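Local coordinates for ferric uptake regulation protein (Pseudomonas aeruginosa, PDB 1MZB) that probably acts as an iron-responsive transcriptional repressor, binding DNA as a metal-loaded dimer to control genes of iron homeostasis, at residues K22-L27 against T61-A66; V69-F74 against A79-A84. All coordinates share one frame; numbering follows the deposited sequence.

Interaction 1 of 2, residues K22-L27 against T61-A66; sequences KILQML and TQFEAA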
loop_
_atom_site.group_PDB
_atom_site.type_symbol
_atom_site.label_atom_id
_atom_site.label_comp_id
_atom_site.label_asym_id
_atom_site.label_seq_id
_atom_site.Cartn_x
_atom_site.Cartn_y
_atom_site.Cartn_z
ATOM N N LYS A 22 -15.859 -3.424 -17.895
ATOM C CA LYS A 22 -16.776 -2.957 -16.877
ATOM C C LYS A 22 -16.464 -3.525 -15.476
ATOM O O LYS A 22 -16.555 -2.819 -14.475
ATOM C CB LYS A 22 -18.216 -3.264 -17.286
ATOM C CG LYS A 22 -18.739 -2.268 -18.337
ATOM C CD LYS A 22 -20.163 -2.562 -18.787
ATOM C CE LYS A 22 -20.633 -1.474 -19.784
ATOM N NZ LYS A 22 -20.201 -0.116 -19.310
ATOM N N ILE A 23 -16.084 -4.793 -15.415
ATOM C CA ILE A 23 -15.775 -5.398 -14.114
ATOM C C ILE A 23 -14.504 -4.795 -13.505
ATOM O O ILE A 23 -14.441 -4.501 -12.303
ATOM C CB ILE A 23 -15.693 -6.930 -14.274
ATOM C CG1 ILE A 23 -17.099 -7.442 -14.622
ATOM C CG2 ILE A 23 -15.115 -7.565 -12.988
ATOM C CD1 ILE A 23 -17.186 -8.887 -15.084
ATOM N N LEU A 24 -13.490 -4.578 -14.331
ATOM C CA LEU A 24 -12.281 -3.960 -13.835
ATOM C C LEU A 24 -12.578 -2.532 -13.320
ATOM O O LEU A 24 -11.995 -2.085 -12.337
ATOM C CB LEU A 24 -11.231 -3.927 -14.948
ATOM C CG LEU A 24 -9.811 -3.577 -14.509
ATOM C CD1 LEU A 24 -9.296 -4.625 -13.535
ATOM C CD2 LEU A 24 -8.902 -3.503 -15.750
ATOM N N GLN A 25 -13.500 -1.821 -13.965
ATOM C CA GLN A 25 -13.833 -0.463 -13.534
ATOM C C GLN A 25 -14.578 -0.529 -12.215
ATOM O O GLN A 25 -14.382 0.318 -11.337
ATOM C CB GLN A 25 -14.692 0.250 -14.595
ATOM C CG GLN A 25 -13.923 0.604 -15.858
ATOM C CD GLN A 25 -14.837 1.097 -16.975
ATOM O OE1 GLN A 25 -16.041 0.842 -16.960
ATOM N NE2 GLN A 25 -14.255 1.786 -17.965
ATOM N N MET A 26 -15.430 -1.546 -12.067
ATOM C CA MET A 26 -16.152 -1.701 -10.820
ATOM C C MET A 26 -15.157 -1.968 -9.693
ATOM O O MET A 26 -15.289 -1.422 -8.592
ATOM C CB MET A 26 -17.151 -2.852 -10.908
ATOM C CG MET A 26 -18.037 -2.926 -9.686
ATOM S SD MET A 26 -18.791 -1.299 -9.392
ATOM C CE MET A 26 -19.763 -1.114 -10.902
ATOM N N LEU A 27 -14.164 -2.813 -9.953
ATOM C CA LEU A 27 -13.167 -3.115 -8.936
ATOM C C LEU A 27 -12.380 -1.875 -8.562
ATOM O O LEU A 27 -12.051 -1.665 -7.386
ATOM C CB LEU A 27 -12.185 -4.169 -9.446
ATOM C CG LEU A 27 -12.750 -5.582 -9.516
ATOM C CD1 LEU A 27 -11.699 -6.521 -10.105
ATOM C CD2 LEU A 27 -13.172 -6.019 -8.112
ATOM N N THR A 61 -12.520 -14.698 -12.049
ATOM C CA THR A 61 -11.603 -15.852 -11.975
ATOM C C THR A 61 -10.515 -15.726 -13.068
ATOM O O THR A 61 -9.351 -16.085 -12.855
ATOM C CB THR A 61 -12.360 -17.189 -12.106
ATOM O OG1 THR A 61 -13.203 -17.346 -10.940
ATOM C CG2 THR A 61 -11.377 -18.367 -12.140
ATOM N N GLN A 62 -10.899 -15.149 -14.200
ATOM C CA GLN A 62 -9.940 -14.914 -15.306
ATOM C C GLN A 62 -8.914 -13.897 -14.799
ATOM O O GLN A 62 -7.703 -14.071 -15.006
ATOM C CB GLN A 62 -10.674 -14.380 -16.553
ATOM C CG GLN A 62 -11.718 -15.336 -17.162
ATOM C CD GLN A 62 -12.334 -14.873 -18.481
ATOM O OE1 GLN A 62 -12.738 -13.708 -18.635
ATOM N NE2 GLN A 62 -12.419 -15.800 -19.453
ATOM N N PHE A 63 -9.395 -12.844 -14.122
ATOM C CA PHE A 63 -8.519 -11.800 -13.581
ATOM C C PHE A 63 -7.584 -12.344 -12.520
ATOM O O PHE A 63 -6.433 -11.940 -12.411
ATOM C CB PHE A 63 -9.338 -10.659 -12.949
ATOM C CG PHE A 63 -9.990 -9.751 -13.940
ATOM C CD1 PHE A 63 -9.866 -9.976 -15.303
ATOM C CD2 PHE A 63 -10.751 -8.684 -13.505
ATOM C CE1 PHE A 63 -10.491 -9.139 -16.214
ATOM C CE2 PHE A 63 -11.389 -7.841 -14.422
ATOM C CZ PHE A 63 -11.258 -8.073 -15.769
ATOM N N GLU A 64 -8.090 -13.277 -11.721
ATOM C CA GLU A 64 -7.293 -13.846 -10.663
ATOM C C GLU A 64 -6.129 -14.677 -11.216
ATOM O O GLU A 64 -4.991 -14.563 -10.758
ATOM C CB GLU A 64 -8.181 -14.723 -9.789
ATOM C CG GLU A 64 -7.456 -15.332 -8.633
ATOM C CD GLU A 64 -7.711 -16.814 -8.582
ATOM O OE1 GLU A 64 -8.793 -17.214 -8.078
ATOM O OE2 GLU A 64 -6.842 -17.574 -9.094
ATOM N N ALA A 65 -6.442 -15.525 -12.170
ATOM C CA ALA A 65 -5.440 -16.400 -12.783
ATOM C C ALA A 65 -4.353 -15.582 -13.472
ATOM O O ALA A 65 -3.166 -15.952 -13.458
ATOM C CB ALA A 65 -6.109 -17.304 -13.773
ATOM N N ALA A 66 -4.780 -14.477 -14.066
ATOM C CA ALA A 66 -3.902 -13.564 -14.782
ATOM C C ALA A 66 -3.051 -12.710 -13.867
ATOM O O ALA A 66 -2.053 -12.131 -14.306
ATOM C CB ALA A 66 -4.748 -12.669 -15.705
#
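Phe63 of helix 53-66 reaches across to helix 18-28 and meets Ile23, Leu24 and Leu27 with its ring; through that one side chain the two segments touch. The axes stay 11.9 Å apart and cross at -75°, too far for backbone to meet backbone, so a phenyl ring has to span the gap. Its CG lies beside the backbone N (chi1 -75°), and with CB already pointing at the facing helix the ring is carried across.

The close packing gathers at one edge of the ring. CE2 of Phe63 stands 3.9 Å from CD1 of Leu24, and the backbone N of Leu24 meets the same atom in the plane of the ring, so the phenyl edge rests against the helix backbone itself. One turn on, CD1 of Leu27 comes to 4.1 Å from CD2 of Phe63, again at the edge, the two side chains running past one another in opposite directions. Ile23 approaches obliquely with its CG2 methyl, 4.0 Å from CE2 of Phe63; CG2 is anti to the backbone N. No hydrogen bond crosses, and the four touching residues are buried.

Outside this buried patch, the partly exposed Lys22, Gln25, Met26 and Gln62 make no contact between the two segments. Lys22 instead forms a salt bridge with Glu49, and Gln62 accepts a hydrogen bond from Arg20. The two segments bury only 133 Å² between them, and Phe63 supplies 80 Å² of it.

The contact belongs to the core of the N-terminal helical region, in a family of the helix-turn-helix clan. Leu9 of helix 4-11 also packs on Phe63, Leu44 of helix 37-46 packs on Ile23, and Val69 of strand 69-72 touches both Phe63 and Leu27.

Interaction 2 of 2, residues V69-F74 against A79-A84; sequences VVRHNF and AVFELA. With ZN (zinc ion), chain C.
His72 and Glu82 meet on one face of a two-stranded antiparallel hairpin, while Arg71 and Phe81 pair on the other. Four backbone hydrogen bonds join the strands, two between Val70 and Glu82 and two between His72 and Val80, the shortest from Val80 N to His72 O at 2.7 Å.

On the Arg71 face, the extended arginine lies alongside Phe81, pointing the same way. CZ of Phe81 sits over one face of the guanidinium, 3.5 Å from NH1 of Arg71, with the two planes 70° apart, and the methyl of Ala79 fills in beside NE. Tyr57 takes the hydrogen bond of NH1. Farther along, CG2 of Val69 nudges the edge of the Phe81 ring.

The opposite face is built round the His72 ring, with CZ of Phe74 over one side and CG1 of Val70 over the other, each offset toward the rim. Phe74 also brings CE2 to 4.3 Å from CG1 of Val80. Glu82 starts at chi1 55°, its CG between backbone N and carbonyl carbon, and then extends, carrying its carboxylate past the imidazole to the metal.

OE1 of Glu82 binds zinc at 2.0 Å, with His34, His91 and Glu102 completing the site. OE2 accepts a weak hydrogen bond from His72 ND1, 2.8 Å long but bent to 117°; His72 may help orient the carboxylate from the second shell, though the bent bond makes that a loose hold.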
loop_
_atom_site.group_PDB
_atom_site.type_symbol
_atom_site.label_atom_id
_atom_site.label_comp_id
_atom_site.label_asym_id
_atom_site.label_seq_id
_atom_site.Cartn_x
_atom_site.Cartn_y
_atom_site.Cartn_z
ATOM N N VAL A 69 -6.066 -9.719 -10.124
ATOM C CA VAL A 69 -6.715 -9.673 -8.795
ATOM C C VAL A 69 -6.222 -10.847 -7.971
ATOM O O VAL A 69 -5.658 -11.794 -8.521
ATOM C CB VAL A 69 -8.282 -9.723 -8.836
ATOM C CG1 VAL A 69 -8.830 -8.658 -9.775
ATOM C CG2 VAL A 69 -8.788 -11.090 -9.169
ATOM N N VAL A 70 -6.400 -10.753 -6.655
ATOM C CA VAL A 70 -6.012 -11.818 -5.749
ATOM C C VAL A 70 -7.337 -12.247 -5.126
ATOM O O VAL A 70 -8.185 -11.400 -4.867
ATOM C CB VAL A 70 -5.104 -11.296 -4.621
ATOM C CG1 VAL A 70 -4.816 -12.417 -3.641
ATOM C CG2 VAL A 70 -3.764 -10.765 -5.212
ATOM N N ARG A 71 -7.506 -13.538 -4.904
ATOM C CA ARG A 71 -8.716 -14.055 -4.285
ATOM C C ARG A 71 -8.320 -14.478 -2.873
ATOM O O ARG A 71 -7.290 -15.133 -2.653
ATOM C CB ARG A 71 -9.236 -15.241 -5.105
ATOM C CG ARG A 71 -10.353 -16.055 -4.468
ATOM C CD ARG A 71 -10.526 -17.369 -5.236
ATOM N NE ARG A 71 -11.771 -18.059 -4.944
ATOM C CZ ARG A 71 -12.671 -18.380 -5.869
ATOM N NH1 ARG A 71 -12.461 -18.066 -7.152
ATOM N NH2 ARG A 71 -13.774 -19.017 -5.512
ATOM N N HIS A 72 -9.153 -14.106 -1.912
ATOM C CA HIS A 72 -8.937 -14.409 -0.513
ATOM C C HIS A 72 -10.247 -14.996 0.040
ATOM O O HIS A 72 -11.300 -14.755 -0.509
ATOM C CB HIS A 72 -8.690 -13.118 0.282
ATOM C CG HIS A 72 -7.325 -12.521 0.105
ATOM N ND1 HIS A 72 -7.131 -11.291 -0.489
ATOM C CD2 HIS A 72 -6.116 -12.910 0.568
ATOM C CE1 HIS A 72 -5.862 -10.945 -0.379
ATOM N NE2 HIS A 72 -5.222 -11.907 0.262
ATOM N N ASN A 73 -10.155 -15.794 1.100
ATOM C CA ASN A 73 -11.376 -16.316 1.724
ATOM C C ASN A 73 -11.096 -16.043 3.197
ATOM O O ASN A 73 -10.371 -16.798 3.873
ATOM C CB ASN A 73 -11.552 -17.804 1.489
ATOM C CG ASN A 73 -12.870 -18.296 2.013
ATOM O OD1 ASN A 73 -13.348 -17.796 3.031
ATOM N ND2 ASN A 73 -13.484 -19.262 1.314
ATOM N N PHE A 74 -11.643 -14.950 3.697
ATOM C CA PHE A 74 -11.387 -14.572 5.088
ATOM C C PHE A 74 -12.324 -15.142 6.141
ATOM O O PHE A 74 -11.896 -15.368 7.285
ATOM C CB PHE A 74 -11.416 -13.045 5.232
ATOM C CG PHE A 74 -10.384 -12.326 4.387
ATOM C CD1 PHE A 74 -9.023 -12.586 4.552
ATOM C CD2 PHE A 74 -10.779 -11.323 3.497
ATOM C CE1 PHE A 74 -8.049 -11.828 3.831
ATOM C CE2 PHE A 74 -9.826 -10.580 2.780
ATOM C CZ PHE A 74 -8.471 -10.827 2.949
ATOM N N ALA A 79 -15.623 -15.982 -1.175
ATOM C CA ALA A 79 -14.376 -15.515 -1.762
ATOM C C ALA A 79 -14.450 -14.005 -1.936
ATOM O O ALA A 79 -15.493 -13.502 -2.310
ATOM C CB ALA A 79 -14.189 -16.143 -3.110
ATOM N N VAL A 80 -13.344 -13.320 -1.655
ATOM C CA VAL A 80 -13.253 -11.887 -1.819
ATOM C C VAL A 80 -12.262 -11.670 -2.951
ATOM O O VAL A 80 -11.271 -12.372 -2.997
ATOM C CB VAL A 80 -12.683 -11.253 -0.545
ATOM C CG1 VAL A 80 -12.003 -9.935 -0.843
ATOM C CG2 VAL A 80 -13.825 -11.074 0.450
ATOM N N PHE A 81 -12.511 -10.695 -3.838
ATOM C CA PHE A 81 -11.571 -10.452 -4.932
ATOM C C PHE A 81 -11.126 -9.007 -4.800
ATOM O O PHE A 81 -11.966 -8.138 -4.617
ATOM C CB PHE A 81 -12.260 -10.641 -6.281
ATOM C CG PHE A 81 -12.681 -12.059 -6.558
ATOM C CD1 PHE A 81 -13.914 -12.542 -6.121
ATOM C CD2 PHE A 81 -11.849 -12.919 -7.282
ATOM C CE1 PHE A 81 -14.322 -13.886 -6.418
ATOM C CE2 PHE A 81 -12.239 -14.241 -7.580
ATOM C CZ PHE A 81 -13.479 -14.726 -7.151
ATOM N N GLU A 82 -9.833 -8.748 -4.855
ATOM C CA GLU A 82 -9.375 -7.361 -4.746
ATOM C C GLU A 82 -8.236 -7.170 -5.720
ATOM O O GLU A 82 -7.590 -8.120 -6.099
ATOM C CB GLU A 82 -8.925 -7.027 -3.319
ATOM C CG GLU A 82 -7.839 -7.953 -2.742
ATOM C CD GLU A 82 -7.590 -7.715 -1.239
ATOM O OE1 GLU A 82 -7.073 -6.647 -0.865
ATOM O OE2 GLU A 82 -7.918 -8.608 -0.434
ATOM N N LEU A 83 -8.039 -5.949 -6.173
ATOM C CA LEU A 83 -6.960 -5.704 -7.098
ATOM C C LEU A 83 -5.613 -6.085 -6.490
ATOM O O LEU A 83 -5.416 -6.066 -5.258
ATOM C CB LEU A 83 -6.955 -4.233 -7.489
ATOM C CG LEU A 83 -8.204 -3.815 -8.246
ATOM C CD1 LEU A 83 -8.182 -2.291 -8.398
ATOM C CD2 LEU A 83 -8.253 -4.522 -9.637
ATOM N N ALA A 84 -4.691 -6.447 -7.373
ATOM C CA ALA A 84 -3.347 -6.821 -6.985
ATOM C C ALA A 84 -2.490 -5.556 -7.119
ATOM O O ALA A 84 -1.668 -5.270 -6.251
ATOM C CB ALA A 84 -2.818 -7.938 -7.913
HETATM ZN ZN ZN C . -7.308 -6.321 1.135
#

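How the interactions relate
From the N terminus, helix 4-11 leads into helix 18-28, the first partner of interaction 1, and the chain runs through helix 37-46 before helix 53-66 returns to close that contact over 33 intervening residues. After a short turn the chain enters strand 69-72, and interaction 2 closes a much tighter loop of four residues, 75-78, which itself supplies the zinc ligands Asp75 and His78. The contacts therefore follow in series, neither nested nor crossed. Their centres lie 10 Å apart and they touch: Phe63 O probably accepts a hydrogen bond from Val69 N. The hairpin is thus set directly against the helical core, linking helices 18-28 and 53-66 to the zinc site that holds Glu82.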